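Local coordinates for 2,5-dihydroxypyridine 5,6-dioxygenase (Pseudomonas putida KT2440, PDB 7CUP), which cleaves the ring of 2,5-dihydroxypyridine between carbons 5 and 6 with molecular oxygen and iron, giving N-formylmaleamate in aerobic nicotinate degradation, at residues R89-A94 with E110-T115; E127-M132 with H189-F194; R153-R158 with I328-K333; P199-A204 with G311-P316. All coordinates share one frame; numbering follows the deposited sequence.

Contact 1 (R89-A94 with E110-T115)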
# COMPACT_ATOMS: atom_id res chain seq x y z
N ARG A 89 10.13 20.56 -21.11
CA ARG A 89 11.46 20.17 -21.67
C ARG A 89 11.82 18.73 -21.25
O ARG A 89 12.61 18.08 -21.94
CB ARG A 89 12.58 21.13 -21.22
CG ARG A 89 12.46 22.56 -21.74
CD ARG A 89 13.03 22.61 -23.12
NE ARG A 89 12.93 23.87 -23.85
CZ ARG A 89 13.73 24.92 -23.69
NH1 ARG A 89 14.65 24.94 -22.76
NH2 ARG A 89 13.56 25.98 -24.45
N ALA A 90 11.32 18.28 -20.10
CA ALA A 90 11.61 16.91 -19.60
C ALA A 90 10.93 15.90 -20.52
O ALA A 90 11.51 14.82 -20.77
CB ALA A 90 11.18 16.78 -18.15
N LEU A 91 9.81 16.27 -21.10
CA LEU A 91 9.08 15.42 -22.08
C LEU A 91 9.70 15.58 -23.47
O LEU A 91 9.83 14.56 -24.16
CB LEU A 91 7.61 15.83 -22.06
CG LEU A 91 6.92 15.63 -20.71
CD1 LEU A 91 5.49 16.13 -20.76
CD2 LEU A 91 6.93 14.17 -20.28
N GLU A 92 10.06 16.80 -23.88
CA GLU A 92 10.75 17.08 -25.17
C GLU A 92 12.06 16.30 -25.30
O GLU A 92 12.47 15.99 -26.43
CB GLU A 92 11.02 18.57 -25.31
CG GLU A 92 9.76 19.33 -25.59
CD GLU A 92 9.95 20.82 -25.72
OE1 GLU A 92 11.07 21.32 -25.56
OE2 GLU A 92 8.96 21.48 -26.00
N ALA A 93 12.70 16.00 -24.17
CA ALA A 93 13.94 15.19 -24.11
C ALA A 93 13.71 13.81 -24.69
O ALA A 93 14.65 13.26 -25.25
CB ALA A 93 14.46 15.09 -22.69
N ALA A 94 12.50 13.25 -24.55
CA ALA A 94 12.17 11.87 -24.95
C ALA A 94 11.93 11.79 -26.46
O ALA A 94 11.46 12.78 -27.06
CB ALA A 94 10.94 11.40 -24.20
N GLU A 110 1.60 21.04 -28.20
CA GLU A 110 1.88 21.36 -29.61
C GLU A 110 3.38 21.62 -29.78
O GLU A 110 3.97 21.09 -30.72
CB GLU A 110 1.05 22.57 -30.04
CG GLU A 110 1.22 22.90 -31.50
CD GLU A 110 0.53 21.93 -32.44
OE1 GLU A 110 0.37 22.30 -33.63
OE2 GLU A 110 0.12 20.82 -32.00
N GLN A 111 3.98 22.37 -28.85
CA GLN A 111 5.43 22.67 -28.84
C GLN A 111 6.24 21.37 -28.65
O GLN A 111 7.24 21.19 -29.38
CB GLN A 111 5.72 23.72 -27.78
CG GLN A 111 5.36 25.13 -28.25
CD GLN A 111 5.27 26.06 -27.07
OE1 GLN A 111 5.96 25.89 -26.07
NE2 GLN A 111 4.40 27.06 -27.17
N ILE A 112 5.79 20.46 -27.78
CA ILE A 112 6.46 19.13 -27.63
C ILE A 112 6.48 18.43 -28.99
O ILE A 112 7.55 18.00 -29.41
CB ILE A 112 5.82 18.25 -26.53
CG1 ILE A 112 5.87 18.94 -25.16
CG2 ILE A 112 6.51 16.89 -26.49
CD1 ILE A 112 5.07 18.25 -24.09
N LEU A 113 5.34 18.28 -29.65
CA LEU A 113 5.22 17.55 -30.95
C LEU A 113 6.07 18.23 -32.05
O LEU A 113 6.73 17.53 -32.87
CB LEU A 113 3.73 17.53 -31.32
CG LEU A 113 2.82 16.75 -30.37
CD1 LEU A 113 1.37 16.85 -30.81
CD2 LEU A 113 3.24 15.29 -30.28
N LYS A 114 6.07 19.56 -32.06
CA LYS A 114 6.88 20.42 -32.97
C LYS A 114 8.37 20.09 -32.79
O LYS A 114 9.10 20.19 -33.76
CB LYS A 114 6.56 21.88 -32.67
CG LYS A 114 6.92 22.87 -33.76
CD LYS A 114 6.88 24.31 -33.30
CE LYS A 114 7.41 25.27 -34.35
NZ LYS A 114 8.40 26.22 -33.76
N THR A 115 8.85 19.69 -31.60
CA THR A 115 10.29 19.33 -31.46
C THR A 115 10.58 18.02 -32.20
O THR A 115 11.76 17.73 -32.31
CB THR A 115 10.79 19.14 -30.02
OG1 THR A 115 10.17 17.96 -29.49
CG2 THR A 115 10.55 20.33 -29.12

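Contact 2 (E127-M132 with H189-F194)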
# COMPACT_ATOMS: atom_id res chain seq x y z
N GLU A 127 -8.50 -3.78 -20.10
CA GLU A 127 -9.39 -4.68 -20.87
C GLU A 127 -9.81 -3.99 -22.19
O GLU A 127 -10.00 -4.68 -23.21
CB GLU A 127 -10.60 -5.12 -20.02
CG GLU A 127 -10.23 -5.97 -18.81
CD GLU A 127 -9.38 -5.32 -17.72
OE1 GLU A 127 -9.49 -4.06 -17.55
OE2 GLU A 127 -8.58 -6.06 -17.04
N VAL A 128 -10.03 -2.68 -22.15
CA VAL A 128 -10.43 -1.89 -23.34
C VAL A 128 -9.20 -1.80 -24.24
O VAL A 128 -9.36 -1.94 -25.47
CB VAL A 128 -10.93 -0.50 -22.90
CG1 VAL A 128 -11.15 0.45 -24.09
CG2 VAL A 128 -12.18 -0.63 -22.06
N LEU A 129 -8.03 -1.58 -23.64
CA LEU A 129 -6.76 -1.53 -24.39
C LEU A 129 -6.56 -2.86 -25.14
O LEU A 129 -6.04 -2.81 -26.27
CB LEU A 129 -5.58 -1.25 -23.45
CG LEU A 129 -5.50 0.13 -22.79
CD1 LEU A 129 -4.20 0.24 -22.04
CD2 LEU A 129 -5.61 1.25 -23.81
N ALA A 130 -6.93 -4.01 -24.55
CA ALA A 130 -6.74 -5.35 -25.17
C ALA A 130 -7.75 -5.53 -26.30
O ALA A 130 -7.35 -6.03 -27.38
CB ALA A 130 -6.86 -6.47 -24.17
N ARG A 131 -8.99 -5.11 -26.10
CA ARG A 131 -10.07 -5.34 -27.09
C ARG A 131 -9.81 -4.51 -28.35
O ARG A 131 -10.20 -4.98 -29.41
CB ARG A 131 -11.43 -5.01 -26.47
CG ARG A 131 -12.62 -5.24 -27.39
CD ARG A 131 -13.95 -5.25 -26.65
NE ARG A 131 -14.16 -4.16 -25.69
CZ ARG A 131 -14.59 -2.95 -26.01
NH1 ARG A 131 -14.76 -2.60 -27.27
NH2 ARG A 131 -14.78 -2.06 -25.05
N MET A 132 -9.25 -3.30 -28.25
CA MET A 132 -8.89 -2.47 -29.43
C MET A 132 -7.36 -2.32 -29.53
O MET A 132 -6.88 -1.26 -29.87
CB MET A 132 -9.61 -1.11 -29.36
CG MET A 132 -11.08 -1.29 -29.49
SD MET A 132 -12.02 0.20 -29.27
CE MET A 132 -12.15 0.28 -27.48
N HIS A 189 -3.73 7.94 -29.88
CA HIS A 189 -4.44 7.47 -28.66
C HIS A 189 -4.68 5.99 -28.83
O HIS A 189 -5.37 5.63 -29.78
CB HIS A 189 -5.76 8.23 -28.54
CG HIS A 189 -6.51 7.96 -27.29
ND1 HIS A 189 -7.76 8.51 -27.07
CD2 HIS A 189 -6.25 7.18 -26.22
CE1 HIS A 189 -8.19 8.12 -25.88
NE2 HIS A 189 -7.30 7.31 -25.36
N TRP A 190 -4.06 5.17 -27.99
CA TRP A 190 -4.45 3.76 -27.85
C TRP A 190 -5.56 3.66 -26.81
O TRP A 190 -5.28 3.95 -25.64
CB TRP A 190 -3.21 2.99 -27.47
CG TRP A 190 -3.48 1.57 -27.10
CD1 TRP A 190 -4.55 0.78 -27.39
CD2 TRP A 190 -2.59 0.79 -26.32
NE1 TRP A 190 -4.36 -0.47 -26.86
CE2 TRP A 190 -3.17 -0.48 -26.19
CE3 TRP A 190 -1.37 1.07 -25.70
CZ2 TRP A 190 -2.54 -1.51 -25.49
CZ3 TRP A 190 -0.75 0.06 -25.01
CH2 TRP A 190 -1.32 -1.21 -24.93
N PRO A 191 -6.84 3.34 -27.15
CA PRO A 191 -7.30 2.93 -28.47
C PRO A 191 -8.04 3.99 -29.29
O PRO A 191 -8.51 4.97 -28.71
CB PRO A 191 -8.36 1.90 -28.09
CG PRO A 191 -9.05 2.55 -26.90
CD PRO A 191 -7.98 3.38 -26.22
N SER A 192 -8.16 3.78 -30.61
CA SER A 192 -8.89 4.70 -31.53
C SER A 192 -9.17 3.97 -32.84
O SER A 192 -9.58 2.79 -32.78
CB SER A 192 -8.15 6.02 -31.69
OG SER A 192 -6.83 5.85 -32.20
N GLY A 193 -9.01 4.65 -33.99
CA GLY A 193 -9.48 4.11 -35.28
C GLY A 193 -10.56 4.98 -35.89
O GLY A 193 -11.63 4.44 -36.18
N PHE A 194 -10.30 6.27 -36.10
CA PHE A 194 -11.27 7.22 -36.72
C PHE A 194 -10.54 8.47 -37.22
O PHE A 194 -9.29 8.59 -37.10
CB PHE A 194 -12.39 7.56 -35.73
CG PHE A 194 -11.96 8.25 -34.46
CD1 PHE A 194 -11.40 7.54 -33.41
CD2 PHE A 194 -12.19 9.61 -34.29
CE1 PHE A 194 -11.02 8.18 -32.24
CE2 PHE A 194 -11.84 10.25 -33.10
CZ PHE A 194 -11.24 9.54 -32.08
O HOH W 1 -6.74 1.12 -31.25

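Contact 3 (R153-R158 with I328-K333)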
# COMPACT_ATOMS: atom_id res chain seq x y z
N ARG A 153 -14.57 18.93 -50.42
CA ARG A 153 -14.82 20.40 -50.40
C ARG A 153 -15.96 20.73 -49.43
O ARG A 153 -16.00 21.88 -48.92
CB ARG A 153 -15.09 20.90 -51.83
CG ARG A 153 -13.84 21.10 -52.67
CD ARG A 153 -12.99 22.25 -52.15
NE ARG A 153 -13.11 23.51 -52.91
CZ ARG A 153 -13.95 24.52 -52.65
NH1 ARG A 153 -14.82 24.46 -51.64
NH2 ARG A 153 -13.93 25.60 -53.41
N SER A 154 -16.84 19.75 -49.20
CA SER A 154 -17.95 19.78 -48.21
C SER A 154 -18.13 18.39 -47.58
O SER A 154 -17.86 17.36 -48.26
CB SER A 154 -19.22 20.23 -48.86
OG SER A 154 -19.80 19.15 -49.60
N LEU A 155 -18.60 18.36 -46.33
CA LEU A 155 -19.15 17.13 -45.70
C LEU A 155 -20.65 17.32 -45.49
O LEU A 155 -21.05 18.44 -45.09
CB LEU A 155 -18.40 16.85 -44.39
CG LEU A 155 -18.89 15.64 -43.58
CD1 LEU A 155 -17.77 15.06 -42.74
CD2 LEU A 155 -20.07 16.02 -42.70
N HIS A 156 -21.46 16.28 -45.74
CA HIS A 156 -22.93 16.35 -45.53
C HIS A 156 -23.45 15.14 -44.75
O HIS A 156 -23.11 13.98 -45.09
CB HIS A 156 -23.70 16.56 -46.86
CG HIS A 156 -25.02 17.23 -46.66
ND1 HIS A 156 -25.20 18.60 -46.82
CD2 HIS A 156 -26.21 16.74 -46.22
CE1 HIS A 156 -26.44 18.93 -46.52
NE2 HIS A 156 -27.09 17.80 -46.15
N VAL A 157 -24.34 15.38 -43.78
CA VAL A 157 -24.95 14.27 -43.01
C VAL A 157 -26.47 14.31 -43.15
O VAL A 157 -27.06 15.39 -42.96
CB VAL A 157 -24.52 14.30 -41.54
CG1 VAL A 157 -25.23 13.23 -40.73
CG2 VAL A 157 -23.01 14.15 -41.44
N ARG A 158 -27.04 13.14 -43.41
CA ARG A 158 -28.51 12.89 -43.39
C ARG A 158 -28.81 11.63 -42.57
O ARG A 158 -28.08 10.64 -42.65
CB ARG A 158 -29.02 12.76 -44.84
CG ARG A 158 -28.87 14.03 -45.69
CD ARG A 158 -29.70 14.08 -46.96
NE ARG A 158 -29.02 13.52 -48.13
CZ ARG A 158 -28.21 14.20 -48.97
NH1 ARG A 158 -27.66 13.58 -50.00
NH2 ARG A 158 -27.96 15.48 -48.77
N ILE A 328 -23.33 9.70 -44.68
CA ILE A 328 -22.26 10.74 -44.66
C ILE A 328 -21.70 10.87 -46.07
O ILE A 328 -21.24 9.82 -46.64
CB ILE A 328 -21.14 10.41 -43.65
CG1 ILE A 328 -21.69 9.98 -42.29
CG2 ILE A 328 -20.21 11.60 -43.54
CD1 ILE A 328 -20.62 9.45 -41.35
N TYR A 329 -21.67 12.11 -46.56
CA TYR A 329 -21.16 12.46 -47.91
C TYR A 329 -19.98 13.43 -47.82
O TYR A 329 -20.02 14.41 -47.02
CB TYR A 329 -22.25 13.10 -48.77
CG TYR A 329 -23.44 12.21 -48.96
CD1 TYR A 329 -24.51 12.26 -48.09
CD2 TYR A 329 -23.48 11.30 -50.00
CE1 TYR A 329 -25.60 11.43 -48.25
CE2 TYR A 329 -24.56 10.46 -50.17
CZ TYR A 329 -25.62 10.53 -49.29
OH TYR A 329 -26.68 9.69 -49.46
N LEU A 330 -19.00 13.15 -48.67
CA LEU A 330 -17.91 14.08 -49.06
C LEU A 330 -18.22 14.60 -50.47
O LEU A 330 -18.27 13.78 -51.41
CB LEU A 330 -16.59 13.31 -49.03
CG LEU A 330 -16.17 12.81 -47.65
CD1 LEU A 330 -14.79 12.17 -47.71
CD2 LEU A 330 -16.22 13.95 -46.63
N ASP A 331 -18.48 15.90 -50.59
CA ASP A 331 -19.14 16.44 -51.80
C ASP A 331 -20.38 15.57 -52.02
O ASP A 331 -21.20 15.50 -51.08
CB ASP A 331 -18.10 16.54 -52.90
CG ASP A 331 -16.91 17.35 -52.42
OD1 ASP A 331 -15.81 16.84 -52.48
OD2 ASP A 331 -17.13 18.46 -51.92
N ASP A 332 -20.53 14.87 -53.15
CA ASP A 332 -21.73 14.01 -53.34
C ASP A 332 -21.28 12.56 -53.48
O ASP A 332 -21.96 11.79 -54.16
CB ASP A 332 -22.65 14.52 -54.45
CG ASP A 332 -21.91 15.03 -55.67
OD1 ASP A 332 -20.87 14.42 -56.01
OD2 ASP A 332 -22.37 16.04 -56.26
N LYS A 333 -20.19 12.20 -52.80
CA LYS A 333 -19.70 10.80 -52.65
C LYS A 333 -19.93 10.36 -51.20
O LYS A 333 -19.34 10.96 -50.28
CB LYS A 333 -18.23 10.73 -53.05
CG LYS A 333 -17.57 9.36 -52.90
CD LYS A 333 -18.18 8.27 -53.78
CE LYS A 333 -17.39 6.98 -53.76
NZ LYS A 333 -15.94 7.22 -53.93
O HOH W 2 -21.89 17.59 -49.39
O HOH W 3 -28.56 10.41 -47.71

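Contact 4 (P199-A204 with G311-P316)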
# COMPACT_ATOMS: atom_id res chain seq x y z
N PRO A 199 -15.29 22.23 -39.77
CA PRO A 199 -15.93 23.01 -40.83
C PRO A 199 -15.21 24.36 -40.99
O PRO A 199 -14.62 24.86 -40.02
CB PRO A 199 -17.35 23.23 -40.32
CG PRO A 199 -17.23 23.14 -38.80
CD PRO A 199 -16.09 22.18 -38.54
N ASN A 200 -15.33 24.98 -42.17
CA ASN A 200 -14.87 26.38 -42.39
C ASN A 200 -15.50 27.29 -41.33
O ASN A 200 -16.62 26.96 -40.86
CB ASN A 200 -15.15 26.83 -43.83
CG ASN A 200 -14.42 25.95 -44.82
OD1 ASN A 200 -13.41 25.35 -44.48
ND2 ASN A 200 -14.96 25.81 -46.01
N GLU A 201 -14.81 28.37 -40.94
CA GLU A 201 -15.27 29.29 -39.87
C GLU A 201 -16.66 29.84 -40.27
O GLU A 201 -16.89 30.09 -41.46
CB GLU A 201 -14.16 30.31 -39.56
CG GLU A 201 -13.99 30.66 -38.07
CD GLU A 201 -13.51 29.58 -37.12
OE1 GLU A 201 -13.01 28.54 -37.61
OE2 GLU A 201 -13.62 29.76 -35.86
N ASP A 202 -17.62 29.87 -39.34
CA ASP A 202 -19.00 30.44 -39.46
C ASP A 202 -19.79 29.89 -40.65
O ASP A 202 -20.62 30.63 -41.19
CB ASP A 202 -18.94 31.97 -39.53
CG ASP A 202 -17.95 32.56 -38.55
OD1 ASP A 202 -18.14 32.39 -37.30
OD2 ASP A 202 -16.94 33.13 -39.04
N SER A 203 -19.64 28.61 -40.98
CA SER A 203 -20.16 28.01 -42.24
C SER A 203 -21.14 26.85 -42.00
O SER A 203 -21.99 26.68 -42.87
CB SER A 203 -19.03 27.56 -43.07
OG SER A 203 -18.03 28.56 -43.03
N ALA A 204 -20.98 26.04 -40.95
CA ALA A 204 -21.82 24.83 -40.77
C ALA A 204 -23.28 25.24 -40.62
O ALA A 204 -23.55 26.21 -39.89
CB ALA A 204 -21.36 24.00 -39.60
N GLY A 311 -8.45 27.80 -34.67
CA GLY A 311 -9.77 28.44 -34.56
C GLY A 311 -9.78 29.46 -33.43
O GLY A 311 -8.79 29.49 -32.66
N LYS A 312 -10.88 30.21 -33.29
CA LYS A 312 -10.99 31.37 -32.36
C LYS A 312 -11.38 30.93 -30.94
O LYS A 312 -11.05 31.63 -29.98
CB LYS A 312 -12.02 32.37 -32.90
CG LYS A 312 -11.73 32.84 -34.32
CD LYS A 312 -12.95 33.19 -35.13
CE LYS A 312 -13.58 34.51 -34.74
NZ LYS A 312 -14.46 35.01 -35.81
N ARG A 313 -12.02 29.78 -30.80
CA ARG A 313 -12.71 29.40 -29.54
C ARG A 313 -11.75 28.68 -28.59
O ARG A 313 -11.19 27.64 -28.98
CB ARG A 313 -13.94 28.58 -29.94
CG ARG A 313 -14.89 29.33 -30.87
CD ARG A 313 -16.27 28.70 -30.80
NE ARG A 313 -16.14 27.32 -31.23
CZ ARG A 313 -16.06 26.93 -32.50
NH1 ARG A 313 -16.13 27.82 -33.48
NH2 ARG A 313 -15.92 25.65 -32.79
N LYS A 314 -11.57 29.18 -27.36
CA LYS A 314 -10.78 28.46 -26.32
C LYS A 314 -11.67 28.07 -25.12
O LYS A 314 -11.12 27.77 -24.05
CB LYS A 314 -9.59 29.32 -25.87
CG LYS A 314 -9.94 30.58 -25.08
CD LYS A 314 -8.87 31.00 -24.07
CE LYS A 314 -7.43 30.84 -24.56
NZ LYS A 314 -7.24 31.42 -25.92
N THR A 315 -12.99 28.07 -25.28
CA THR A 315 -13.98 27.79 -24.20
C THR A 315 -13.72 26.39 -23.64
O THR A 315 -13.32 25.50 -24.38
CB THR A 315 -15.42 27.93 -24.72
OG1 THR A 315 -16.31 27.84 -23.61
CG2 THR A 315 -15.78 26.87 -25.73
N PRO A 316 -13.82 26.18 -22.31
CA PRO A 316 -13.55 24.87 -21.72
C PRO A 316 -14.64 23.83 -21.99
O PRO A 316 -14.34 22.65 -21.93
CB PRO A 316 -13.51 25.17 -20.22
CG PRO A 316 -14.41 26.36 -20.06
CD PRO A 316 -14.18 27.19 -21.30
O HOH W 4 -15.67 30.74 -33.48

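Contact 1 (R89-A94 with E110-T115)
E92 meets T115 because of two torsions. E92 has CG anti to its own carbonyl carbon (chi1 -73°), and the chain beyond CG is extended, which carries the carboxylate across to the other helix. T115 has OG1 between its backbone N and carbonyl carbon (chi1 68°), and its methyl CG2 is then the branch that faces E92. The two side chains cross at about a right angle. T115 CG2 lies 3.5 Å from E92 CD and 3.7 Å from E92 OE2. E92 CG packs on I112, 3.9 Å from I112 CG1. No hydrogen bond joins the segments. The carboxylate is held from its own helix: R89 NE forms a salt bridge to E92 OE1 at 3.6 Å, and Q88 donates to OE2. Q88 also reaches Q111 OE1 on the second helix. T115 OG1 turns back to I112 O at 2.6 Å, in the carbonyl plane. That oxygen also accepts from T115 N. These helices, 85-92 and 107-114, are neighbours against a parallel sheet with strand order 2-1-3-4-5, as in flavodoxin-like folds. Helix 107-114 belongs to the beta-alpha-beta crossover from strand 96-99 to strand 118-121. An alanine at E92 would probably leave R89 and Q88 without their carboxylate partner and open a gap beside T115 CG2. Nearer the sheet the contact is apolar, with L91 CD1 4.0 Å from I112 CD1. L91 also rests on V57 and L30, and I112 on I119. On helix 85-92, R89, A90 and A93 pack against a second subunit.

Contact 2 (E127-M132 with H189-F194)
The indole of W190 has L129 CD2 over one face and L129 O at its edge. L129 CD2 stands 3.6 Å from the centroid of the five-membered ring of W190, only 7° off the ring normal, a CH-pi contact. L129 O lies near the ring plane and accepts from W190 NE1 at 2.9 Å, with an N-H...O angle of 155°. One leucine thus grips the ring in two ways and fixes its rotation. L129 CB adds a contact to W190 CZ2 at 3.7 Å. A phenylalanine in place of W190 would probably leave L129 O without this donor and the ring less firmly oriented. The peptide bond before P191 is cis, and the proline's CB points toward the helix segment. P191 CB meets M132 CB at 3.5 Å, tight for two carbons, while P191 CG lies 3.9 Å from M132 CE. P191 O sits over the centre of the H189 ring. A water receives the N-H of S192 and donates to M132 O at 2.8 Å, linking the segments where M132 leaves helix 126-131. All touching residues are buried. The loop joins strand 187-189 of the parallel sheet to strand 194-197 of an antiparallel one, where G193 and F194 form a G1 beta bulge facing E177. Helix 5-18 packs on the contact through M11, V15 and F12, whose ring meets W190. Helix 290-294 comes up to M132 through D291.

Contact 3 (R153-R158 with I328-K333)
H156 and Y329 form the hydrogen-bonded pair at the middle of this antiparallel contact, where the strand directions differ by 162°. H156 N donates to Y329 O at 2.7 Å, and Y329 N returns a bond to H156 O at 2.8 Å. D331 N donates to S154 O, also at 2.8 Å. These bonds make strands 154-158 and 327-330 neighbours in an antiparallel sheet. D331 and D332 then form the tight turn of a two-residue beta hairpin into strand 333-337.

Polar side chains work at both ends. The carboxylate of D331 receives R153 N on both oxygens through their syn lone pairs, OD1 at 3.2 Å and OD2 at 3.0 Å. S154 N adds a weak bond to OD2. A water joins S154 OG to D331 O. At the other end R158 bends at chi3 (-90°), and its NH1 lies over one face of the Y329 ring, near the rim, with the guanidinium and ring planes 33° apart. R158 NH1 is 3.5 Å from Y329 CE1. Another water spans R158 NE and Y329 OH. The H156 ring is held by H166 and D164 of the same sheet.

Apolar side chains fill the face that carries L155, V157, I328 and L330. L155 CG and V157 CG2 each lie 4.3 Å from I328 CG2. F299 of strand 299-303 covers L155, V157 and I328.

This strand pair is therefore two-sided: an apolar face under F299 and a more polar face with H156 and Y329. The N-H groups of R153 and S154, turned to the D331 carboxylate, would be expected to stabilise its negative charge.

Contact 4 (P199-A204 with G311-P316)
E201 and K312 supply the close packing here. The aliphatic part of the lysine runs past the carboxylate, with K312 CD 3.6 Å from E201 OE2 and 4.0 Å from E201 CG. The two side chains cross obliquely. E201 bends at chi2 (66°), which turns CD off an extended course. Its OE1 is hydrogen-bonded to Y172 OH, and OE2 has a weak bond from N306, which belongs to the loop of R313. R313 is anchored too: NE donates to G304 O, and its backbone pairs with N306.

E201 lies in a type II beta turn, N200 to S203, in the loop between strands 194-197 and 207-210. The other segment belongs to the loop that leads from strand 299-303 to strand 319-323 in the antiparallel sheet of the iron site. The R313 side chain is about 9 Å from the bound iron and about as far from the side chains of H265 and H318.

The charged pairs are looser. E201 OE2 and R313 NH1 make a long salt bridge of 4.0 Å. The oxygen stands well out of the guanidinium plane, and no N-H points at it. A water fills in, donating to E201 OE2 at 3.3 Å and accepting from R313 NH1 at 3.0 Å. Toward solvent, exposed D202 and K312 only approach each other: D202 OD2 and K312 NZ are 4.5 Å apart, beyond a salt bridge.

Overall arrangement
Contact 2 is the core contact, with every touching residue buried; the other three are partly buried. Contacts 1 and 2 both belong to the parallel-sheet part of the chain. Contact 1 joins two helices there, and contact 2 sets a helix end against the loop leading out of the sheet's last strand. Contact 3 is a strand pair in an antiparallel sheet, and contact 4 brings two loops together, about 19 Å away between centres. Chemistry follows place. Contact 2 relies on an indole and apolar carbons, contact 3 on backbone bonds. Contact 1 has no direct bond across it, and contact 4 only a long salt bridge with a water. Contact 4 comes nearest the iron.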